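Local coordinates for protein glutamine amidotransferase subunit pdxT (Thermus thermophilus, PDB 2YWD) that probably hydrolyses glutamine to glutamate and ammonia, the ammonia being passed to the partner subunit PdxS for pyridoxal 5'-phosphate synthesis, at residues 79-84 against 170-175. Numbering follows the deposited sequence.
Sequences GTCAGA and SFHPEL
The Cys-His-Glu triad expected of a class I glutamine amidotransferase comes together here: C81, the predicted nucleophile, lies against H172, which is in turn bonded to E174, the two being the predicted charge relay pair. C81 sits at the N-cap of helix 82-87, in the tight turn after strand 76-80, and its phi of 61° with psi of -109° fits the strained turn of a nucleophile elbow. The sulfur of C81 lies anti to the backbone N (chi1 -180°), which sets SG of C81 3.7 Å from NE2 of H172. CB of C81 comes closer still, 3.4 Å from CE1 of H172, and both atoms approach the imidazole obliquely. At the other ring nitrogen, ND1 of H172 donates a hydrogen bond of 2.7 Å to OE2 of E174, on the syn side but tilted out of the carboxylate plane, with OE2 almost in the ring plane. E174 reaches back to the ring because its chain bends at chi2. Beside the triad, CG2 of T80 packs 3.9 Å from CD of P173, while OG1 of T80 is hydrogen-bonded to H17. An alanine at H172 would probably leave the E174 carboxylate without its ring N-H partner and open a gap beside the C81 sulfur. The ND1 bond would help fix the ring's rotation, with NE2 and CE1 close to the out-of-plane sulfur but not hydrogen-bonded to it, consistent with proton relay during glutamine hydrolysis.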
loop_
_atom_site.group_PDB
_atom_site.type_symbol
_atom_site.label_atom_id
_atom_site.label_comp_id
_atom_site.label_asym_id
_atom_site.label_seq_id
_atom_site.Cartn_x
_atom_site.Cartn_y
_atom_site.Cartn_z
ATOM N N GLY A 79 -0.291 -0.675 1.405
ATOM C CA GLY A 79 -0.466 0.361 0.407
ATOM C C GLY A 79 0.352 0.043 -0.827
ATOM O O GLY A 79 1.529 -0.294 -0.724
ATOM N N THR A 80 -0.272 0.144 -1.994
ATOM C CA THR A 80 0.398 -0.136 -3.256
ATOM C C THR A 80 0.354 1.102 -4.142
ATOM O O THR A 80 -0.723 1.621 -4.424
ATOM C CB THR A 80 -0.287 -1.305 -4.007
ATOM O OG1 THR A 80 -1.656 -0.965 -4.291
ATOM C CG2 THR A 80 -0.263 -2.556 -3.156
ATOM N N CYS A 81 1.524 1.566 -4.575
ATOM C CA CYS A 81 1.607 2.741 -5.441
ATOM C C CYS A 81 1.019 3.938 -4.690
ATOM O O CYS A 81 1.625 4.426 -3.736
ATOM C CB CYS A 81 0.844 2.471 -6.749
ATOM S SG CYS A 81 0.831 3.825 -7.977
ATOM N N ALA A 82 -0.155 4.404 -5.103
ATOM C CA ALA A 82 -0.806 5.531 -4.432
ATOM C C ALA A 82 -0.927 5.237 -2.939
ATOM O O ALA A 82 -0.773 6.126 -2.103
ATOM C CB ALA A 82 -2.192 5.758 -5.025
ATOM N N GLY A 83 -1.218 3.979 -2.614
ATOM C CA GLY A 83 -1.346 3.581 -1.223
ATOM C C GLY A 83 -0.044 3.718 -0.450
ATOM O O GLY A 83 -0.061 4.045 0.739
ATOM N N ALA A 84 1.084 3.454 -1.111
ATOM C CA ALA A 84 2.394 3.575 -0.468
ATOM C C ALA A 84 2.682 5.051 -0.204
ATOM O O ALA A 84 3.239 5.419 0.834
ATOM C CB ALA A 84 3.484 2.975 -1.359
ATOM N N SER A 170 5.979 -0.186 -4.199
ATOM C CA SER A 170 5.918 0.824 -5.246
ATOM C C SER A 170 5.381 0.169 -6.519
ATOM O O SER A 170 5.093 0.854 -7.507
ATOM C CB SER A 170 7.300 1.433 -5.496
ATOM O OG SER A 170 8.280 0.428 -5.666
ATOM N N PHE A 171 5.238 -1.158 -6.475
ATOM C CA PHE A 171 4.721 -1.933 -7.603
ATOM C C PHE A 171 3.306 -2.456 -7.330
ATOM O O PHE A 171 2.802 -2.355 -6.212
ATOM C CB PHE A 171 5.663 -3.097 -7.932
ATOM C CG PHE A 171 5.900 -4.036 -6.784
ATOM C CD1 PHE A 171 5.082 -5.143 -6.593
ATOM C CD2 PHE A 171 6.951 -3.814 -5.895
ATOM C CE1 PHE A 171 5.303 -6.019 -5.534
ATOM C CE2 PHE A 171 7.186 -4.685 -4.832
ATOM C CZ PHE A 171 6.359 -5.791 -4.651
ATOM N N HIS A 172 2.680 -3.026 -8.358
ATOM C CA HIS A 172 1.307 -3.518 -8.269
ATOM C C HIS A 172 1.154 -5.036 -8.237
ATOM O O HIS A 172 1.028 -5.676 -9.284
ATOM C CB HIS A 172 0.503 -2.987 -9.458
ATOM C CG HIS A 172 0.413 -1.495 -9.516
ATOM N ND1 HIS A 172 -0.610 -0.789 -8.922
ATOM C CD2 HIS A 172 1.212 -0.576 -10.107
ATOM C CE1 HIS A 172 -0.439 0.503 -9.148
ATOM N NE2 HIS A 172 0.660 0.659 -9.866
ATOM N N PRO A 173 1.146 -5.635 -7.039
ATOM C CA PRO A 173 0.995 -7.092 -6.988
ATOM C C PRO A 173 -0.371 -7.525 -7.515
ATOM O O PRO A 173 -0.531 -8.646 -8.004
ATOM C CB PRO A 173 1.166 -7.406 -5.504
ATOM C CG PRO A 173 0.630 -6.169 -4.838
ATOM C CD PRO A 173 1.233 -5.064 -5.684
ATOM N N GLU A 174 -1.349 -6.626 -7.423
ATOM C CA GLU A 174 -2.706 -6.916 -7.881
ATOM C C GLU A 174 -2.801 -6.931 -9.404
ATOM O O GLU A 174 -3.843 -7.284 -9.963
ATOM C CB GLU A 174 -3.705 -5.895 -7.316
ATOM C CG GLU A 174 -3.707 -4.538 -8.022
ATOM C CD GLU A 174 -2.551 -3.635 -7.628
ATOM O OE1 GLU A 174 -1.619 -4.101 -6.936
ATOM O OE2 GLU A 174 -2.578 -2.446 -8.018
ATOM N N LEU A 175 -1.725 -6.540 -10.080
ATOM C CA LEU A 175 -1.727 -6.547 -11.538
ATOM C C LEU A 175 -1.121 -7.833 -12.079
ATOM O O LEU A 175 -0.752 -7.923 -13.255
ATOM C CB LEU A 175 -0.998 -5.321 -12.095
ATOM C CG LEU A 175 -1.787 -4.019 -11.908
ATOM C CD1 LEU A 175 -1.075 -2.873 -12.608
ATOM C CD2 LEU A 175 -3.199 -4.191 -12.476
#